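Local coordinates for protein imidazolonepropionase (PDB 2Q09) that catalyses hydrolysis of a carbon-nitrogen bond in 4-imidazolone-5-propanoate to give N-formimidoyl-L-glutamate, the third step of histidine degradation, at residues 216-221 with 244-249; 174-179 with 211-216; 22-27 with 382-387. All coordinates share one frame; numbering follows the deposited sequence.

In the fold
Contacts 1 and 2 are neighbours at the active site, their centres about 10 Å apart, and contact 3 lies far off. Contact 2 pairs strand ends 174-179 and 211-216; contact 1 takes over at the shared Glu216 and joins the loop that follows to 244-249. A probable hydrogen bond of 2.8 Å from Phe220 N to Phe214 O links the two. Both touch the inhibitor DI6, by hydrogen bonds to Gln245 in contact 1 and His177 in contact 2, with Phe214 packing on it; the side chains of Gln245 and His177 are about 7 and 6 Å from the iron ion. Contact 3, about 36 Å from each between centres, joins segments near the two chain ends, and the other contacts are nested within the loop it closes.

Contact 1 (216-221 with 244-249); sequences EHIGFS and DQLSNL. With DI6 (3-[(4S)-2,5-dioxoimidazolidin-4-yl]propanoic acid), chain C.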
ATOM      1  N   GLU A 216      -7.830   2.881  17.910  1.00 40.19           N
ATOM      2  CA  GLU A 216      -7.615   4.222  18.433  1.00 41.42           C
ATOM      3  C   GLU A 216      -8.737   4.581  19.408  1.00 42.97           C
ATOM      4  O   GLU A 216      -9.730   3.857  19.503  1.00 42.09           O
ATOM      5  CB  GLU A 216      -7.591   5.195  17.248  1.00 40.84           C
ATOM      6  CG  GLU A 216      -7.065   6.584  17.537  1.00 42.67           C
ATOM      7  CD  GLU A 216      -5.620   6.575  17.965  1.00 43.04           C
ATOM      8  OE1 GLU A 216      -4.736   6.331  17.117  1.00 42.14           O
ATOM      9  OE2 GLU A 216      -5.371   6.804  19.161  1.00 43.66           O
ATOM     10  N   HIS A 217      -8.582   5.683  20.139  1.00 44.24           N
ATOM     11  CA  HIS A 217      -9.605   6.102  21.089  1.00 47.15           C
ATOM     12  C   HIS A 217     -10.924   6.384  20.384  1.00 46.96           C
ATOM     13  O   HIS A 217     -11.988   6.052  20.899  1.00 48.52           O
ATOM     14  CB  HIS A 217      -9.150   7.338  21.881  1.00 49.19           C
ATOM     15  CG  HIS A 217      -8.671   8.467  21.025  1.00 52.80           C
ATOM     16  ND1 HIS A 217      -7.573   8.354  20.206  1.00 54.52           N
ATOM     17  CD2 HIS A 217      -9.129   9.734  20.884  1.00 53.94           C
ATOM     18  CE1 HIS A 217      -7.367   9.510  19.592  1.00 55.43           C
ATOM     19  NE2 HIS A 217      -8.295  10.361  19.986  1.00 54.90           N
ATOM     20  N   ILE A 218     -10.856   6.997  19.207  1.00 46.52           N
ATOM     21  CA  ILE A 218     -12.064   7.285  18.442  1.00 46.34           C
ATOM     22  C   ILE A 218     -12.268   6.173  17.413  1.00 45.82           C
ATOM     23  O   ILE A 218     -13.084   6.286  16.500  1.00 45.75           O
ATOM     24  CB  ILE A 218     -11.987   8.665  17.724  1.00 47.10           C
ATOM     25  CG1 ILE A 218     -10.928   8.649  16.625  1.00 47.32           C
ATOM     26  CG2 ILE A 218     -11.660   9.749  18.729  1.00 47.15           C
ATOM     27  CD1 ILE A 218     -10.742   9.971  15.907  1.00 46.66           C
ATOM     28  N   GLY A 219     -11.509   5.092  17.582  1.00 44.23           N
ATOM     29  CA  GLY A 219     -11.603   3.953  16.690  1.00 42.45           C
ATOM     30  C   GLY A 219     -12.019   2.737  17.490  1.00 41.87           C
ATOM     31  O   GLY A 219     -13.030   2.771  18.194  1.00 42.56           O
ATOM     32  N   PHE A 220     -11.245   1.665  17.385  1.00 40.27           N
ATOM     33  CA  PHE A 220     -11.544   0.444  18.119  1.00 38.94           C
ATOM     34  C   PHE A 220     -10.488   0.223  19.191  1.00 38.54           C
ATOM     35  O   PHE A 220      -9.308   0.476  18.972  1.00 37.05           O
ATOM     36  CB  PHE A 220     -11.605  -0.748  17.158  1.00 39.26           C
ATOM     37  CG  PHE A 220     -12.821  -0.739  16.282  1.00 39.91           C
ATOM     38  CD1 PHE A 220     -13.988  -1.378  16.686  1.00 40.86           C
ATOM     39  CD2 PHE A 220     -12.821  -0.031  15.086  1.00 39.57           C
ATOM     40  CE1 PHE A 220     -15.145  -1.301  15.915  1.00 40.82           C
ATOM     41  CE2 PHE A 220     -13.974   0.051  14.309  1.00 39.81           C
ATOM     42  CZ  PHE A 220     -15.136  -0.585  14.726  1.00 40.26           C
ATOM     43  N   SER A 221     -10.927  -0.229  20.360  1.00 38.70           N
ATOM     44  CA  SER A 221     -10.017  -0.470  21.475  1.00 38.05           C
ATOM     45  C   SER A 221      -9.088  -1.641  21.196  1.00 37.55           C
ATOM     46  O   SER A 221      -9.251  -2.367  20.216  1.00 36.71           O
ATOM     47  CB  SER A 221     -10.801  -0.753  22.756  1.00 38.75           C
ATOM     48  OG  SER A 221     -11.396  -2.039  22.711  1.00 37.81           O
ATOM     49  N   ASP A 244      -1.297   3.738  16.276  1.00 32.82           N
ATOM     50  CA  ASP A 244      -0.676   4.931  16.837  1.00 33.46           C
ATOM     51  C   ASP A 244      -0.695   6.186  15.972  1.00 33.48           C
ATOM     52  O   ASP A 244       0.294   6.922  15.921  1.00 33.40           O
ATOM     53  CB  ASP A 244       0.772   4.608  17.222  1.00 32.97           C
ATOM     54  CG  ASP A 244       0.876   3.417  18.160  1.00 34.30           C
ATOM     55  OD1 ASP A 244       0.145   3.393  19.173  1.00 34.06           O
ATOM     56  OD2 ASP A 244       1.693   2.508  17.892  1.00 33.12           O
ATOM     57  N   GLN A 245      -1.809   6.436  15.293  1.00 33.63           N
ATOM     58  CA  GLN A 245      -1.911   7.627  14.457  1.00 33.33           C
ATOM     59  C   GLN A 245      -2.272   8.853  15.300  1.00 34.14           C
ATOM     60  O   GLN A 245      -1.719   9.936  15.096  1.00 32.84           O
ATOM     61  CB  GLN A 245      -2.957   7.424  13.353  1.00 33.03           C
ATOM     62  CG  GLN A 245      -3.119   8.615  12.416  1.00 34.13           C
ATOM     63  CD  GLN A 245      -4.227   8.411  11.390  1.00 34.72           C
ATOM     64  OE1 GLN A 245      -5.164   7.648  11.617  1.00 31.88           O
ATOM     65  NE2 GLN A 245      -4.128   9.110  10.263  1.00 34.65           N
ATOM     66  N   LEU A 246      -3.201   8.678  16.244  1.00 34.78           N
ATOM     67  CA  LEU A 246      -3.634   9.780  17.100  1.00 35.84           C
ATOM     68  C   LEU A 246      -3.198   9.601  18.557  1.00 36.76           C
ATOM     69  O   LEU A 246      -3.062  10.578  19.293  1.00 35.86           O
ATOM     70  CB  LEU A 246      -5.163   9.935  17.030  1.00 36.99           C
ATOM     71  CG  LEU A 246      -5.794  10.130  15.642  1.00 38.32           C
ATOM     72  CD1 LEU A 246      -7.305  10.226  15.774  1.00 37.85           C
ATOM     73  CD2 LEU A 246      -5.232  11.381  14.979  1.00 38.09           C
ATOM     74  N   SER A 247      -2.998   8.351  18.972  1.00 37.06           N
ATOM     75  CA  SER A 247      -2.553   8.054  20.330  1.00 38.08           C
ATOM     76  C   SER A 247      -2.066   6.614  20.396  1.00 38.30           C
ATOM     77  O   SER A 247      -2.330   5.822  19.497  1.00 37.87           O
ATOM     78  CB  SER A 247      -3.687   8.265  21.343  1.00 38.49           C
ATOM     79  OG  SER A 247      -4.575   7.167  21.374  1.00 39.24           O
ATOM     80  N   ASN A 248      -1.352   6.276  21.463  1.00 38.16           N
ATOM     81  CA  ASN A 248      -0.835   4.923  21.623  1.00 38.94           C
ATOM     82  C   ASN A 248      -1.679   4.132  22.619  1.00 39.94           C
ATOM     83  O   ASN A 248      -1.778   4.500  23.789  1.00 39.51           O
ATOM     84  CB  ASN A 248       0.620   4.961  22.105  1.00 39.31           C
ATOM     85  CG  ASN A 248       1.316   3.624  21.948  1.00 38.94           C
ATOM     86  OD1 ASN A 248       0.778   2.587  22.327  1.00 40.46           O
ATOM     87  ND2 ASN A 248       2.519   3.643  21.389  1.00 38.37           N
ATOM     88  N   LEU A 249      -2.294   3.054  22.144  1.00 39.67           N
ATOM     89  CA  LEU A 249      -3.106   2.205  23.001  1.00 40.87           C
ATOM     90  C   LEU A 249      -2.409   0.864  23.196  1.00 40.53           C
ATOM     91  O   LEU A 249      -2.902  -0.005  23.926  1.00 40.21           O
ATOM     92  CB  LEU A 249      -4.488   1.970  22.377  1.00 41.36           C
ATOM     93  CG  LEU A 249      -5.401   3.180  22.158  1.00 41.78           C
ATOM     94  CD1 LEU A 249      -6.723   2.709  21.562  1.00 42.86           C
ATOM     95  CD2 LEU A 249      -5.644   3.901  23.473  1.00 42.70           C
TER
HETATM   96  N1  DI6 C 600      -6.914   6.942   9.447  1.00 36.27           N
HETATM   97  C2  DI6 C 600      -6.949   7.841   8.440  1.00 35.80           C
HETATM   98  O2  DI6 C 600      -6.274   8.849   8.331  1.00 34.50           O
HETATM   99  C3  DI6 C 600      -8.014   7.319   7.444  1.00 35.08           C
HETATM  100  N4  DI6 C 600      -8.482   6.082   8.108  1.00 35.79           N
HETATM  101  C5  DI6 C 600      -7.787   5.944   9.255  1.00 36.84           C
HETATM  102  O5  DI6 C 600      -7.931   5.007  10.028  1.00 36.98           O
HETATM  103  C6  DI6 C 600      -9.130   8.336   7.258  1.00 33.45           C
HETATM  104  C7  DI6 C 600     -10.208   7.862   6.281  1.00 34.18           C
HETATM  105  C8  DI6 C 600     -11.357   8.856   6.051  1.00 33.76           C
HETATM  106  O9  DI6 C 600     -12.081   8.674   5.053  1.00 33.75           O
HETATM  107  O10 DI6 C 600     -11.545   9.812   6.847  1.00 34.71           O
HETATM  108  O   HOH W   1      -4.141   4.545  14.997  1.00 28.07           O
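Glu216 sends its carboxylate to the backbone N-H groups of Leu246 and Ser247. CG stands anti to the backbone N (chi1 -166°) and the chain then bends at chi2, directing CD at the opposite loop. Leu246 N donates to Glu216 OE1 over 2.9 Å from well above the carboxylate plane, 62° out of it, and Ser247 N adds a weak bond to the same oxygen. A water also lies 2.8 Å from Glu216 OE1 and accepts from the backbone N of Gln245, so the carboxylate reaches the residue whose side chain holds the inhibitor: Gln245 OE1 accepts from DI6 N1, and Gln245 NE2 donates to DI6 O2 over 2.9 Å. An alanine in place of Gln245 would probably leave DI6 N1 and O2 without these two partners and the dioxoimidazolidine ring less firmly oriented. Both segments are loops that follow parallel strands, 210-213 and 238-243, of the amidohydrolase TIM barrel, at the strand ends where the pocket lies. His217 comes next. Its ND1 donates in the ring plane to Glu216 OE2 over 2.9 Å, while CE1 brings the ring edge to within 3.4 Å of Leu246 CB. Ile218 continues the apolar side, its CD1 tight against Leu246 CD1 at 3.4 Å. These residues lie in a type I turn from Glu216 to Gly219, and Gly219 and Phe220 both face Glu216 as a classic beta bulge. Beside this turn, Leu249 CD1 rests 3.5 Å from the backbone C of Glu216.

Contact 2 (174-179 with 211-216); sequences LAAHAV and VDVFCE. With DI6 (3-[(4S)-2,5-dioxoimidazolidin-4-yl]propanoic acid), chain C.
Phe214 and Ala176 supply the direct backbone bond between the segments: Phe214 N donates to Ala176 O over 3.0 Å, with an N-H...O angle of 162°. A water bridges the N of the same alanine to Asp212 O, two residues before Phe214, accepting from Ala176 N and donating to Asp212 O. Ala176 is the centre of an inverse gamma turn, and the short strand axes diverge by 45°, both consistent with a weakly bonded strand end.

Packing lies to both sides of this backbone. Ala176 CB meets both methyls of Val213, the distance to Val213 CG2 being 4.1 Å. Leu174 and Asp212 run side by side, methyl against methylene, with Leu174 CD1 3.4 Å from Asp212 CB; the other methyl, Leu174 CD2, sits over the centre of the His177 ring. The carboxylate of Asp212 also has a salt bridge to Lys141 and a weak hydrogen bond to the iron ligand His242.

His177 NE2 accepts from DI6 N4 over 2.7 Å, while its ND1 is bonded to Gly143 O, fixing the ring's rotation. CG of Phe214 is anti to its backbone N (chi1 176°), which starts the ring toward the inhibitor. DI6 O5 lies over one face, toward the rim, 3.1 Å from Phe214 CD1, and Glu216 CB lies near the rim of the opposite face. Two adjacent parallel strands, joined by helix 187-204 in a beta-alpha-beta crossover and carrying ligand-binding residues just past their ends, are characteristic of the amidohydrolase TIM barrel.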
ATOM      1  N   LEU A 174     -11.263  -4.068   5.871  1.00 24.86           N
ATOM      2  CA  LEU A 174     -11.152  -3.064   6.920  1.00 26.62           C
ATOM      3  C   LEU A 174     -12.536  -2.682   7.441  1.00 27.32           C
ATOM      4  O   LEU A 174     -12.897  -1.506   7.471  1.00 28.21           O
ATOM      5  CB  LEU A 174     -10.440  -1.822   6.379  1.00 25.68           C
ATOM      6  CG  LEU A 174     -10.181  -0.665   7.352  1.00 25.26           C
ATOM      7  CD1 LEU A 174      -9.209  -1.103   8.439  1.00 26.11           C
ATOM      8  CD2 LEU A 174      -9.612   0.524   6.587  1.00 27.09           C
ATOM      9  N   ALA A 175     -13.319  -3.683   7.836  1.00 28.32           N
ATOM     10  CA  ALA A 175     -14.661  -3.436   8.354  1.00 28.76           C
ATOM     11  C   ALA A 175     -14.566  -2.708   9.691  1.00 30.33           C
ATOM     12  O   ALA A 175     -15.479  -1.977  10.079  1.00 30.56           O
ATOM     13  CB  ALA A 175     -15.413  -4.756   8.518  1.00 28.19           C
ATOM     14  N   ALA A 176     -13.455  -2.909  10.393  1.00 31.07           N
ATOM     15  CA  ALA A 176     -13.240  -2.258  11.685  1.00 32.69           C
ATOM     16  C   ALA A 176     -12.561  -0.897  11.500  1.00 33.94           C
ATOM     17  O   ALA A 176     -11.606  -0.562  12.194  1.00 34.35           O
ATOM     18  CB  ALA A 176     -12.394  -3.155  12.591  1.00 30.91           C
ATOM     19  N   HIS A 177     -13.067  -0.116  10.550  1.00 33.85           N
ATOM     20  CA  HIS A 177     -12.530   1.213  10.257  1.00 35.16           C
ATOM     21  C   HIS A 177     -13.195   2.232  11.173  1.00 36.23           C
ATOM     22  O   HIS A 177     -12.622   3.272  11.507  1.00 36.38           O
ATOM     23  CB  HIS A 177     -12.823   1.569   8.795  1.00 34.16           C
ATOM     24  CG  HIS A 177     -11.989   2.690   8.261  1.00 34.54           C
ATOM     25  ND1 HIS A 177     -12.139   3.175   6.979  1.00 34.73           N
ATOM     26  CD2 HIS A 177     -10.978   3.398   8.815  1.00 35.73           C
ATOM     27  CE1 HIS A 177     -11.254   4.132   6.766  1.00 34.41           C
ATOM     28  NE2 HIS A 177     -10.535   4.287   7.864  1.00 34.69           N
ATOM     29  N   ALA A 178     -14.416   1.908  11.579  1.00 35.72           N
ATOM     30  CA  ALA A 178     -15.220   2.745  12.453  1.00 35.13           C
ATOM     31  C   ALA A 178     -16.497   1.964  12.749  1.00 34.74           C
ATOM     32  O   ALA A 178     -16.762   0.941  12.121  1.00 34.48           O
ATOM     33  CB  ALA A 178     -15.555   4.050  11.761  1.00 34.74           C
ATOM     34  N   VAL A 179     -17.279   2.438  13.710  1.00 33.55           N
ATOM     35  CA  VAL A 179     -18.531   1.784  14.083  1.00 33.19           C
ATOM     36  C   VAL A 179     -19.659   2.405  13.260  1.00 32.43           C
ATOM     37  O   VAL A 179     -19.868   3.623  13.290  1.00 32.32           O
ATOM     38  CB  VAL A 179     -18.840   1.979  15.597  1.00 34.29           C
ATOM     39  CG1 VAL A 179     -20.218   1.444  15.932  1.00 33.27           C
ATOM     40  CG2 VAL A 179     -17.781   1.261  16.430  1.00 34.14           C
ATOM     41  N   VAL A 211      -6.616  -8.747   6.867  1.00 24.64           N
ATOM     42  CA  VAL A 211      -7.581  -8.044   7.708  1.00 27.10           C
ATOM     43  C   VAL A 211      -6.873  -6.899   8.428  1.00 27.36           C
ATOM     44  O   VAL A 211      -5.803  -7.090   9.005  1.00 28.80           O
ATOM     45  CB  VAL A 211      -8.220  -8.985   8.756  1.00 26.92           C
ATOM     46  CG1 VAL A 211      -9.181  -8.212   9.642  1.00 28.74           C
ATOM     47  CG2 VAL A 211      -8.945 -10.115   8.055  1.00 29.06           C
ATOM     48  N   ASP A 212      -7.492  -5.721   8.392  1.00 28.19           N
ATOM     49  CA  ASP A 212      -6.947  -4.494   8.977  1.00 29.99           C
ATOM     50  C   ASP A 212      -7.886  -3.982  10.074  1.00 30.40           C
ATOM     51  O   ASP A 212      -9.048  -4.386  10.139  1.00 29.93           O
ATOM     52  CB  ASP A 212      -6.824  -3.443   7.862  1.00 30.89           C
ATOM     53  CG  ASP A 212      -5.908  -2.279   8.215  1.00 33.96           C
ATOM     54  OD1 ASP A 212      -5.556  -2.094   9.402  1.00 32.45           O
ATOM     55  OD2 ASP A 212      -5.552  -1.532   7.278  1.00 34.34           O
ATOM     56  N   VAL A 213      -7.383  -3.084  10.917  1.00 31.10           N
ATOM     57  CA  VAL A 213      -8.172  -2.517  12.011  1.00 32.05           C
ATOM     58  C   VAL A 213      -7.726  -1.105  12.381  1.00 32.70           C
ATOM     59  O   VAL A 213      -6.537  -0.803  12.392  1.00 31.48           O
ATOM     60  CB  VAL A 213      -8.060  -3.377  13.295  1.00 32.66           C
ATOM     61  CG1 VAL A 213      -8.749  -2.671  14.451  1.00 32.59           C
ATOM     62  CG2 VAL A 213      -8.678  -4.752  13.073  1.00 35.30           C
ATOM     63  N   PHE A 214      -8.687  -0.240  12.682  1.00 32.40           N
ATOM     64  CA  PHE A 214      -8.377   1.116  13.108  1.00 33.54           C
ATOM     65  C   PHE A 214      -8.451   1.123  14.631  1.00 35.12           C
ATOM     66  O   PHE A 214      -9.516   1.314  15.217  1.00 33.97           O
ATOM     67  CB  PHE A 214      -9.378   2.123  12.536  1.00 34.14           C
ATOM     68  CG  PHE A 214      -9.153   3.528  13.012  1.00 36.13           C
ATOM     69  CD1 PHE A 214      -7.876   4.084  12.993  1.00 37.07           C
ATOM     70  CD2 PHE A 214     -10.219   4.311  13.447  1.00 37.89           C
ATOM     71  CE1 PHE A 214      -7.664   5.404  13.398  1.00 37.75           C
ATOM     72  CE2 PHE A 214     -10.014   5.627  13.854  1.00 38.31           C
ATOM     73  CZ  PHE A 214      -8.733   6.173  13.825  1.00 38.36           C
ATOM     74  N   CYS A 215      -7.305   0.900  15.269  1.00 36.38           N
ATOM     75  CA  CYS A 215      -7.212   0.863  16.719  1.00 37.41           C
ATOM     76  C   CYS A 215      -6.863   2.240  17.265  1.00 38.88           C
ATOM     77  O   CYS A 215      -5.733   2.709  17.120  1.00 38.51           O
ATOM     78  CB  CYS A 215      -6.147  -0.152  17.126  1.00 38.51           C
ATOM     79  SG  CYS A 215      -5.786  -0.181  18.901  1.00 38.21           S
ATOM     80  N   GLU A 216      -7.830   2.881  17.910  1.00 40.19           N
ATOM     81  CA  GLU A 216      -7.615   4.222  18.433  1.00 41.42           C
ATOM     82  C   GLU A 216      -8.737   4.581  19.408  1.00 42.97           C
ATOM     83  O   GLU A 216      -9.730   3.857  19.503  1.00 42.09           O
ATOM     84  CB  GLU A 216      -7.591   5.195  17.248  1.00 40.84           C
ATOM     85  CG  GLU A 216      -7.065   6.584  17.537  1.00 42.67           C
ATOM     86  CD  GLU A 216      -5.620   6.575  17.965  1.00 43.04           C
ATOM     87  OE1 GLU A 216      -4.736   6.331  17.117  1.00 42.14           O
ATOM     88  OE2 GLU A 216      -5.371   6.804  19.161  1.00 43.66           O
TER
HETATM   89  N1  DI6 C 600      -6.914   6.942   9.447  1.00 36.27           N
HETATM   90  C2  DI6 C 600      -6.949   7.841   8.440  1.00 35.80           C
HETATM   91  O2  DI6 C 600      -6.274   8.849   8.331  1.00 34.50           O
HETATM   92  C3  DI6 C 600      -8.014   7.319   7.444  1.00 35.08           C
HETATM   93  N4  DI6 C 600      -8.482   6.082   8.108  1.00 35.79           N
HETATM   94  C5  DI6 C 600      -7.787   5.944   9.255  1.00 36.84           C
HETATM   95  O5  DI6 C 600      -7.931   5.007  10.028  1.00 36.98           O
HETATM   96  C6  DI6 C 600      -9.130   8.336   7.258  1.00 33.45           C
HETATM   97  C7  DI6 C 600     -10.208   7.862   6.281  1.00 34.18           C
HETATM   98  C8  DI6 C 600     -11.357   8.856   6.051  1.00 33.76           C
HETATM   99  O9  DI6 C 600     -12.081   8.674   5.053  1.00 33.75           O
HETATM  100  O10 DI6 C 600     -11.545   9.812   6.847  1.00 34.71           O
HETATM  101  O   HOH W   2     -11.579  -5.308   9.643  1.00 32.20           O

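Contact 3 (22-27 with 382-387); sequences ADYGLL and HPAELS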
ATOM      1  N   ALA A  22      24.166  -3.033  -1.081  1.00 26.91           N
ATOM      2  CA  ALA A  22      24.084  -1.682  -0.541  1.00 27.47           C
ATOM      3  C   ALA A  22      23.273  -0.719  -1.404  1.00 26.58           C
ATOM      4  O   ALA A  22      23.167  -0.883  -2.622  1.00 24.99           O
ATOM      5  CB  ALA A  22      25.481  -1.121  -0.327  1.00 26.30           C
ATOM      6  N   ASP A  23      22.706   0.286  -0.746  1.00 25.82           N
ATOM      7  CA  ASP A  23      21.913   1.311  -1.405  1.00 26.29           C
ATOM      8  C   ASP A  23      20.847   0.752  -2.350  1.00 22.97           C
ATOM      9  O   ASP A  23      19.938   0.036  -1.919  1.00 25.48           O
ATOM     10  CB  ASP A  23      22.837   2.276  -2.154  1.00 28.59           C
ATOM     11  CG  ASP A  23      23.919   2.854  -1.257  1.00 34.83           C
ATOM     12  OD1 ASP A  23      23.606   3.246  -0.117  1.00 36.99           O
ATOM     13  OD2 ASP A  23      25.086   2.921  -1.693  1.00 38.67           O
ATOM     14  N   TYR A  24      20.964   1.086  -3.632  1.00 20.93           N
ATOM     15  CA  TYR A  24      20.005   0.660  -4.653  1.00 20.00           C
ATOM     16  C   TYR A  24      20.339  -0.682  -5.289  1.00 22.34           C
ATOM     17  O   TYR A  24      19.569  -1.193  -6.107  1.00 19.65           O
ATOM     18  CB  TYR A  24      19.939   1.706  -5.768  1.00 21.01           C
ATOM     19  CG  TYR A  24      19.390   3.040  -5.333  1.00 20.38           C
ATOM     20  CD1 TYR A  24      18.017   3.230  -5.167  1.00 22.18           C
ATOM     21  CD2 TYR A  24      20.242   4.124  -5.091  1.00 20.84           C
ATOM     22  CE1 TYR A  24      17.504   4.465  -4.772  1.00 22.76           C
ATOM     23  CE2 TYR A  24      19.741   5.360  -4.692  1.00 21.38           C
ATOM     24  CZ  TYR A  24      18.371   5.522  -4.538  1.00 22.86           C
ATOM     25  OH  TYR A  24      17.859   6.735  -4.154  1.00 24.80           O
ATOM     26  N   GLY A  25      21.484  -1.250  -4.928  1.00 20.60           N
ATOM     27  CA  GLY A  25      21.876  -2.510  -5.527  1.00 22.48           C
ATOM     28  C   GLY A  25      22.072  -2.333  -7.024  1.00 23.22           C
ATOM     29  O   GLY A  25      21.742  -3.224  -7.804  1.00 23.72           O
ATOM     30  N   LEU A  26      22.597  -1.174  -7.424  1.00 23.86           N
ATOM     31  CA  LEU A  26      22.837  -0.875  -8.838  1.00 24.62           C
ATOM     32  C   LEU A  26      24.008  -1.697  -9.364  1.00 26.12           C
ATOM     33  O   LEU A  26      25.015  -1.860  -8.672  1.00 25.40           O
ATOM     34  CB  LEU A  26      23.159   0.610  -9.030  1.00 26.09           C
ATOM     35  CG  LEU A  26      22.024   1.610  -9.264  1.00 27.59           C
ATOM     36  CD1 LEU A  26      22.568   3.021  -9.156  1.00 29.58           C
ATOM     37  CD2 LEU A  26      21.402   1.377 -10.646  1.00 26.79           C
ATOM     38  N   LEU A  27      23.872  -2.199 -10.588  1.00 26.15           N
ATOM     39  CA  LEU A  27      24.916  -3.009 -11.216  1.00 27.42           C
ATOM     40  C   LEU A  27      25.258  -2.459 -12.596  1.00 28.45           C
ATOM     41  O   LEU A  27      24.580  -1.556 -13.106  1.00 27.12           O
ATOM     42  CB  LEU A  27      24.442  -4.452 -11.378  1.00 25.99           C
ATOM     43  CG  LEU A  27      23.827  -5.179 -10.178  1.00 26.67           C
ATOM     44  CD1 LEU A  27      23.284  -6.518 -10.650  1.00 27.35           C
ATOM     45  CD2 LEU A  27      24.865  -5.385  -9.081  1.00 27.43           C
ATOM     46  N   HIS A 382      19.127   8.217 -12.762  1.00 29.79           N
ATOM     47  CA  HIS A 382      19.424   7.618 -11.471  1.00 27.96           C
ATOM     48  C   HIS A 382      18.144   7.394 -10.654  1.00 27.53           C
ATOM     49  O   HIS A 382      17.212   8.194 -10.713  1.00 24.43           O
ATOM     50  CB  HIS A 382      20.398   8.546 -10.743  1.00 29.57           C
ATOM     51  CG  HIS A 382      21.022   7.952  -9.523  1.00 30.83           C
ATOM     52  ND1 HIS A 382      20.375   7.900  -8.307  1.00 29.38           N
ATOM     53  CD2 HIS A 382      22.243   7.402  -9.326  1.00 31.75           C
ATOM     54  CE1 HIS A 382      21.173   7.347  -7.412  1.00 32.47           C
ATOM     55  NE2 HIS A 382      22.314   7.036  -8.003  1.00 32.29           N
ATOM     56  N   PRO A 383      18.081   6.291  -9.884  1.00 25.87           N
ATOM     57  CA  PRO A 383      16.894   5.999  -9.076  1.00 25.39           C
ATOM     58  C   PRO A 383      16.541   7.053  -8.021  1.00 24.38           C
ATOM     59  O   PRO A 383      15.382   7.161  -7.610  1.00 24.29           O
ATOM     60  CB  PRO A 383      17.216   4.630  -8.472  1.00 26.30           C
ATOM     61  CG  PRO A 383      18.713   4.651  -8.367  1.00 25.36           C
ATOM     62  CD  PRO A 383      19.107   5.252  -9.698  1.00 26.00           C
ATOM     63  N   ALA A 384      17.534   7.817  -7.577  1.00 22.97           N
ATOM     64  CA  ALA A 384      17.283   8.861  -6.587  1.00 22.84           C
ATOM     65  C   ALA A 384      16.228   9.830  -7.125  1.00 23.10           C
ATOM     66  O   ALA A 384      15.471  10.442  -6.363  1.00 21.59           O
ATOM     67  CB  ALA A 384      18.583   9.627  -6.277  1.00 23.53           C
ATOM     68  N   GLU A 385      16.176   9.967  -8.446  1.00 23.00           N
ATOM     69  CA  GLU A 385      15.223  10.878  -9.061  1.00 24.13           C
ATOM     70  C   GLU A 385      13.754  10.470  -8.879  1.00 23.88           C
ATOM     71  O   GLU A 385      12.856  11.310  -8.976  1.00 23.53           O
ATOM     72  CB  GLU A 385      15.525  11.045 -10.555  1.00 26.63           C
ATOM     73  CG  GLU A 385      14.534  11.976 -11.233  1.00 31.13           C
ATOM     74  CD  GLU A 385      15.036  12.551 -12.541  1.00 34.58           C
ATOM     75  OE1 GLU A 385      14.272  13.311 -13.163  1.00 33.00           O
ATOM     76  OE2 GLU A 385      16.183  12.257 -12.949  1.00 34.60           O
ATOM     77  N   LEU A 386      13.501   9.195  -8.596  1.00 22.66           N
ATOM     78  CA  LEU A 386      12.122   8.739  -8.434  1.00 22.01           C
ATOM     79  C   LEU A 386      11.421   9.366  -7.229  1.00 22.32           C
ATOM     80  O   LEU A 386      10.207   9.558  -7.250  1.00 21.25           O
ATOM     81  CB  LEU A 386      12.077   7.212  -8.343  1.00 21.70           C
ATOM     82  CG  LEU A 386      12.659   6.516  -9.575  1.00 22.33           C
ATOM     83  CD1 LEU A 386      12.436   5.007  -9.481  1.00 22.52           C
ATOM     84  CD2 LEU A 386      12.007   7.062 -10.825  1.00 22.93           C
ATOM     85  N   SER A 387      12.187   9.680  -6.186  1.00 22.26           N
ATOM     86  CA  SER A 387      11.651  10.324  -4.983  1.00 22.37           C
ATOM     87  C   SER A 387      11.719  11.847  -5.130  1.00 22.22           C
ATOM     88  O   SER A 387      11.093  12.580  -4.362  1.00 23.10           O
ATOM     89  CB  SER A 387      12.478   9.942  -3.739  1.00 22.43           C
ATOM     90  OG  SER A 387      12.413   8.561  -3.454  1.00 26.83           O
TER
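A type II' beta turn from Ala22 to Gly25 sets Tyr24 on Pro383, which belongs to the type I turn leading into helix 385-388. The type II' turn is closed by Gly25 N donating to Ala22 O over 2.9 Å. The first segment lies between strands 12-14 and 30-35, the second between strands 375-378 and 395-400, so the contact joins N-terminal and C-terminal parts of the chain, away from the annotated sites.

The main interaction is a CH-pi contact. Pro383 CG stands over the centre of the Tyr24 ring, 3.5 Å from its centroid and 10° off the ring normal. CG of Tyr24 is anti to its own carbonyl carbon (chi1 -65°), which starts the ring toward the proline. His382 meets the same ring differently: its edge is directed at the face of Tyr24 in an offset edge-to-face pair, planes at 90°, with His382 CE1 3.7 Å from Tyr24 CE2. The imidazole is steadied from its own segment, since its ND1 accepts from Ala384 N over 2.9 Å, a capping bond ahead of the helix.

Leu26 extends the apolar patch, its CD1 meeting Pro383 CD tip to tip at 4.2 Å and lying near His382 NE2 as well. Leu63 of strand 63-73 touches both Leu26 and Pro383, while Pro343 and Met347 of helix 343-349 pack on Tyr24. At the far end of the tyrosine, Tyr24 OH comes to 3.3 Å from Ala384 CA and 3.7 Å from Ala384 CB.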